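Local structure of aminotransferase class I and II (4EMY) at residues A[30-43]-A[373-385]. The protein probably acts as a transaminase, a homodimeric enzyme that uses pyridoxal 5'-phosphate as its cofactor. Numbering follows the deposited sequence.
Sequences AIEKYGREAVINAA and LEKENIFTIPSAK
Ile40 and Phe379 carry the backbone ladder that zips the two segments together in parallel. Ile40 N gives its hydrogen to Asn377 O at 2.9 Å, almost straight. Ile40 O then takes Phe379 N at 3.2 Å. Ala42 N closes on Phe379 O at 3.1 Å, with a clearly bent N-H (136°). Two other carbonyls are satisfied by side chains outside the segments: Lys398 NZ bonds Val39 O and Arg388 NH2 bonds Ala43 O. On one face of the ladder Ile40 and Ile378 run alongside each other, Ile40 CD1 against Ile378 CG1, and helix 399-411 covers them. On the other, the Phe379 ring meets Val39 CG1 at its edge, 3.7 Å from CE1, while Ala30 CB approaches obliquely. Asn377, just past the end of helix 366-375, has CG beside its own backbone N (chi1 -60°); its amide reaches Tyr34, ND2 sitting over the ring face near the rim, the planes 47° apart. With an alanine at Asn377 the amide over Tyr34 is gone, which would probably open a gap against that ring face. Asn377 has positive phi and is the C' residue of a Schellman motif, made by Ile378 N to Leu373 O and Asn377 N to Glu374 O. Leu373 O also accepts from Glu376 N, the two donors coming from opposite faces of its carbonyl plane. Strands 40-41 and 378-379 form a small two-stranded parallel sheet, joining the N-terminal segment to the C-terminal part of the aminotransferase fold.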
loop_
_atom_site.group_PDB
_atom_site.type_symbol
_atom_site.label_atom_id
_atom_site.label_comp_id
_atom_site.label_asym_id
_atom_site.label_seq_id
_atom_site.Cartn_x
_atom_site.Cartn_y
_atom_site.Cartn_z
ATOM N N ALA A 30 -22.445 -22.887 3.980
ATOM C CA ALA A 30 -22.844 -23.919 4.924
ATOM C C ALA A 30 -23.581 -23.305 6.111
ATOM O O ALA A 30 -24.671 -23.750 6.468
ATOM C CB ALA A 30 -21.632 -24.709 5.393
ATOM N N ILE A 31 -22.983 -22.278 6.711
ATOM C CA ILE A 31 -23.623 -21.512 7.782
ATOM C C ILE A 31 -25.004 -21.061 7.325
ATOM O O ILE A 31 -25.961 -21.070 8.107
ATOM C CB ILE A 31 -22.764 -20.294 8.194
ATOM C CG1 ILE A 31 -21.480 -20.765 8.877
ATOM C CG2 ILE A 31 -23.536 -19.357 9.114
ATOM C CD1 ILE A 31 -20.401 -19.712 8.965
ATOM N N GLU A 32 -25.098 -20.692 6.050
ATOM C CA GLU A 32 -26.365 -20.287 5.443
ATOM C C GLU A 32 -27.378 -21.433 5.393
ATOM O O GLU A 32 -28.544 -21.242 5.730
ATOM C CB GLU A 32 -26.128 -19.720 4.040
ATOM C CG GLU A 32 -26.979 -18.498 3.705
ATOM C CD GLU A 32 -26.859 -17.379 4.740
ATOM O OE1 GLU A 32 -25.762 -17.213 5.335
ATOM O OE2 GLU A 32 -27.868 -16.660 4.959
ATOM N N LYS A 33 -26.919 -22.618 4.995
ATOM C CA LYS A 33 -27.787 -23.781 4.847
ATOM C C LYS A 33 -28.141 -24.457 6.173
ATOM O O LYS A 33 -29.298 -24.797 6.392
ATOM C CB LYS A 33 -27.173 -24.799 3.875
ATOM C CG LYS A 33 -28.103 -25.957 3.518
ATOM C CD LYS A 33 -27.396 -27.079 2.770
ATOM C CE LYS A 33 -27.160 -26.743 1.309
ATOM N NZ LYS A 33 -26.715 -27.952 0.572
ATOM N N TYR A 34 -27.154 -24.652 7.045
ATOM C CA TYR A 34 -27.346 -25.423 8.281
ATOM C C TYR A 34 -27.390 -24.577 9.553
ATOM O O TYR A 34 -28.017 -24.967 10.534
ATOM C CB TYR A 34 -26.281 -26.516 8.426
ATOM C CG TYR A 34 -26.086 -27.370 7.194
ATOM C CD1 TYR A 34 -26.932 -28.446 6.916
ATOM C CD2 TYR A 34 -25.045 -27.103 6.308
ATOM C CE1 TYR A 34 -26.745 -29.225 5.785
ATOM C CE2 TYR A 34 -24.849 -27.873 5.175
ATOM C CZ TYR A 34 -25.696 -28.932 4.916
ATOM O OH TYR A 34 -25.486 -29.681 3.782
ATOM N N GLY A 35 -26.720 -23.431 9.546
ATOM C CA GLY A 35 -26.749 -22.535 10.694
ATOM C C GLY A 35 -25.523 -22.627 11.577
ATOM O O GLY A 35 -25.080 -23.721 11.925
ATOM N N ARG A 36 -24.986 -21.455 11.923
ATOM C CA ARG A 36 -23.873 -21.258 12.875
ATOM C C ARG A 36 -23.340 -22.482 13.639
ATOM O O ARG A 36 -22.191 -22.893 13.411
ATOM C CB ARG A 36 -24.249 -20.170 13.884
ATOM C CG ARG A 36 -23.633 -18.808 13.623
ATOM C CD ARG A 36 -24.188 -17.739 14.560
ATOM N NE ARG A 36 -24.638 -18.255 15.861
ATOM C CZ ARG A 36 -23.840 -18.682 16.844
ATOM N NH1 ARG A 36 -22.516 -18.683 16.693
ATOM N NH2 ARG A 36 -24.370 -19.124 17.982
ATOM N N GLU A 37 -24.158 -23.041 14.539
ATOM C CA GLU A 37 -23.715 -24.109 15.452
ATOM C C GLU A 37 -23.402 -25.416 14.744
ATOM O O GLU A 37 -22.518 -26.159 15.171
ATOM C CB GLU A 37 -24.698 -24.351 16.606
ATOM C CG GLU A 37 -26.140 -23.952 16.335
ATOM C CD GLU A 37 -26.356 -22.449 16.427
ATOM O OE1 GLU A 37 -25.648 -21.803 17.235
ATOM O OE2 GLU A 37 -27.221 -21.911 15.692
ATOM N N ALA A 38 -24.115 -25.685 13.658
ATOM C CA ALA A 38 -23.882 -26.887 12.873
ATOM C C ALA A 38 -22.498 -26.907 12.207
ATOM O O ALA A 38 -21.990 -27.969 11.854
ATOM C CB ALA A 38 -24.982 -27.044 11.836
ATOM N N VAL A 39 -21.889 -25.733 12.061
ATOM C CA VAL A 39 -20.656 -25.589 11.284
ATOM C C VAL A 39 -19.447 -25.236 12.156
ATOM O O VAL A 39 -19.576 -24.517 13.148
ATOM C CB VAL A 39 -20.813 -24.516 10.183
ATOM C CG1 VAL A 39 -19.718 -24.656 9.134
ATOM C CG2 VAL A 39 -22.189 -24.602 9.529
ATOM N N ILE A 40 -18.279 -25.753 11.781
ATOM C CA ILE A 40 -17.026 -25.405 12.444
ATOM C C ILE A 40 -16.095 -24.710 11.439
ATOM O O ILE A 40 -15.357 -25.361 10.691
ATOM C CB ILE A 40 -16.370 -26.643 13.106
ATOM C CG1 ILE A 40 -17.271 -27.177 14.225
ATOM C CG2 ILE A 40 -14.990 -26.304 13.661
ATOM C CD1 ILE A 40 -16.904 -28.555 14.729
ATOM N N ASN A 41 -16.154 -23.378 11.424
ATOM C CA ASN A 41 -15.400 -22.562 10.472
ATOM C C ASN A 41 -13.994 -22.230 10.975
ATOM O O ASN A 41 -13.787 -21.216 11.650
ATOM C CB ASN A 41 -16.179 -21.280 10.159
ATOM C CG ASN A 41 -15.560 -20.459 9.036
ATOM O OD1 ASN A 41 -14.580 -20.856 8.393
ATOM N ND2 ASN A 41 -16.147 -19.296 8.792
ATOM N N ALA A 42 -13.035 -23.084 10.627
ATOM C CA ALA A 42 -11.675 -22.970 11.128
ATOM C C ALA A 42 -10.684 -22.705 9.991
ATOM O O ALA A 42 -9.610 -23.310 9.928
ATOM C CB ALA A 42 -11.306 -24.232 11.884
ATOM N N ALA A 43 -11.047 -21.773 9.114
ATOM C CA ALA A 43 -10.332 -21.554 7.858
ATOM C C ALA A 43 -9.335 -20.391 7.883
ATOM O O ALA A 43 -8.141 -20.593 7.642
ATOM C CB ALA A 43 -11.323 -21.381 6.716
ATOM N N LEU A 373 -14.007 -34.038 5.776
ATOM C CA LEU A 373 -14.308 -33.058 6.814
ATOM C C LEU A 373 -15.363 -32.047 6.389
ATOM O O LEU A 373 -16.244 -31.691 7.177
ATOM C CB LEU A 373 -13.036 -32.333 7.258
ATOM C CG LEU A 373 -12.123 -33.068 8.237
ATOM C CD1 LEU A 373 -10.839 -32.282 8.406
ATOM C CD2 LEU A 373 -12.815 -33.270 9.576
ATOM N N GLU A 374 -15.275 -31.594 5.142
ATOM C CA GLU A 374 -16.222 -30.622 4.613
ATOM C C GLU A 374 -17.634 -31.183 4.561
ATOM O O GLU A 374 -18.601 -30.451 4.772
ATOM C CB GLU A 374 -15.770 -30.107 3.246
ATOM C CG GLU A 374 -14.653 -29.079 3.350
ATOM C CD GLU A 374 -14.114 -28.621 2.006
ATOM O OE1 GLU A 374 -14.821 -28.791 0.984
ATOM O OE2 GLU A 374 -12.979 -28.079 1.979
ATOM N N LYS A 375 -17.739 -32.487 4.305
ATOM C CA LYS A 375 -19.017 -33.203 4.366
ATOM C C LYS A 375 -19.666 -33.086 5.742
ATOM O O LYS A 375 -20.883 -33.202 5.867
ATOM C CB LYS A 375 -18.835 -34.680 4.008
ATOM C CG LYS A 375 -18.707 -34.958 2.520
ATOM C CD LYS A 375 -18.449 -36.434 2.247
ATOM C CE LYS A 375 -18.829 -36.815 0.823
ATOM N NZ LYS A 375 -18.271 -35.876 -0.194
ATOM N N GLU A 376 -18.847 -32.855 6.767
ATOM C CA GLU A 376 -19.334 -32.678 8.132
ATOM C C GLU A 376 -19.282 -31.216 8.555
ATOM O O GLU A 376 -19.169 -30.909 9.745
ATOM C CB GLU A 376 -18.511 -33.515 9.105
ATOM C CG GLU A 376 -18.788 -35.007 9.054
ATOM C CD GLU A 376 -17.815 -35.799 9.903
ATOM O OE1 GLU A 376 -17.206 -35.213 10.822
ATOM O OE2 GLU A 376 -17.655 -37.009 9.647
ATOM N N ASN A 377 -19.363 -30.320 7.576
ATOM C CA ASN A 377 -19.320 -28.882 7.825
ATOM C C ASN A 377 -18.104 -28.460 8.665
ATOM O O ASN A 377 -18.207 -27.582 9.528
ATOM C CB ASN A 377 -20.631 -28.410 8.470
ATOM C CG ASN A 377 -21.852 -28.691 7.604
ATOM O OD1 ASN A 377 -21.838 -28.465 6.392
ATOM N ND2 ASN A 377 -22.922 -29.170 8.229
ATOM N N ILE A 378 -16.963 -29.106 8.406
ATOM C CA ILE A 378 -15.703 -28.793 9.077
ATOM C C ILE A 378 -14.677 -28.307 8.054
ATOM O O ILE A 378 -14.174 -29.078 7.226
ATOM C CB ILE A 378 -15.158 -29.975 9.915
ATOM C CG1 ILE A 378 -16.111 -30.283 11.072
ATOM C CG2 ILE A 378 -13.792 -29.639 10.489
ATOM C CD1 ILE A 378 -15.849 -31.600 11.770
ATOM N N PHE A 379 -14.370 -27.015 8.131
ATOM C CA PHE A 379 -13.534 -26.360 7.142
ATOM C C PHE A 379 -12.176 -25.972 7.708
ATOM O O PHE A 379 -12.081 -25.318 8.752
ATOM C CB PHE A 379 -14.260 -25.147 6.566
ATOM C CG PHE A 379 -15.576 -25.490 5.946
ATOM C CD1 PHE A 379 -16.747 -25.431 6.692
ATOM C CD2 PHE A 379 -15.643 -25.908 4.622
ATOM C CE1 PHE A 379 -17.962 -25.766 6.122
ATOM C CE2 PHE A 379 -16.856 -26.246 4.047
ATOM C CZ PHE A 379 -18.018 -26.172 4.798
ATOM N N THR A 380 -11.133 -26.410 7.008
ATOM C CA THR A 380 -9.756 -26.113 7.371
ATOM C C THR A 380 -8.963 -25.954 6.084
ATOM O O THR A 380 -9.486 -26.232 5.006
ATOM C CB THR A 380 -9.149 -27.251 8.205
ATOM O OG1 THR A 380 -9.442 -28.499 7.570
ATOM C CG2 THR A 380 -9.717 -27.264 9.618
ATOM N N ILE A 381 -7.713 -25.510 6.190
ATOM C CA ILE A 381 -6.873 -25.297 5.006
ATOM C C ILE A 381 -5.846 -26.419 4.831
ATOM O O ILE A 381 -4.995 -26.622 5.702
ATOM C CB ILE A 381 -6.164 -23.918 5.029
ATOM C CG1 ILE A 381 -7.156 -22.776 5.322
ATOM C CG2 ILE A 381 -5.409 -23.675 3.729
ATOM C CD1 ILE A 381 -8.318 -22.642 4.358
ATOM N N PRO A 382 -5.932 -27.156 3.708
ATOM C CA PRO A 382 -5.003 -28.234 3.388
ATOM C C PRO A 382 -3.728 -27.753 2.713
ATOM O O PRO A 382 -3.743 -26.748 1.998
ATOM C CB PRO A 382 -5.793 -29.074 2.391
ATOM C CG PRO A 382 -6.651 -28.084 1.685
ATOM C CD PRO A 382 -7.034 -27.075 2.729
ATOM N N SER A 383 -2.633 -28.473 2.937
ATOM C CA SER A 383 -1.411 -28.278 2.166
ATOM C C SER A 383 -0.651 -29.596 2.055
ATOM O O SER A 383 -1.032 -30.593 2.680
ATOM C CB SER A 383 -0.532 -27.198 2.796
ATOM O OG SER A 383 -0.058 -27.613 4.064
ATOM N N ALA A 384 0.424 -29.593 1.264
ATOM C CA ALA A 384 1.258 -30.776 1.078
ATOM C C ALA A 384 1.812 -31.272 2.407
ATOM O O ALA A 384 2.210 -32.427 2.529
ATOM C CB ALA A 384 2.388 -30.475 0.113
ATOM N N LYS A 385 1.806 -30.388 3.401
ATOM C CA LYS A 385 2.361 -30.667 4.720
ATOM C C LYS A 385 1.307 -31.089 5.745
ATOM O O LYS A 385 1.603 -31.837 6.673
ATOM C CB LYS A 385 3.136 -29.447 5.231
ATOM C CG LYS A 385 4.413 -29.133 4.467
ATOM C CD LYS A 385 5.530 -30.093 4.845
ATOM C CE LYS A 385 6.885 -29.598 4.367
ATOM N NZ LYS A 385 7.091 -29.754 2.898
#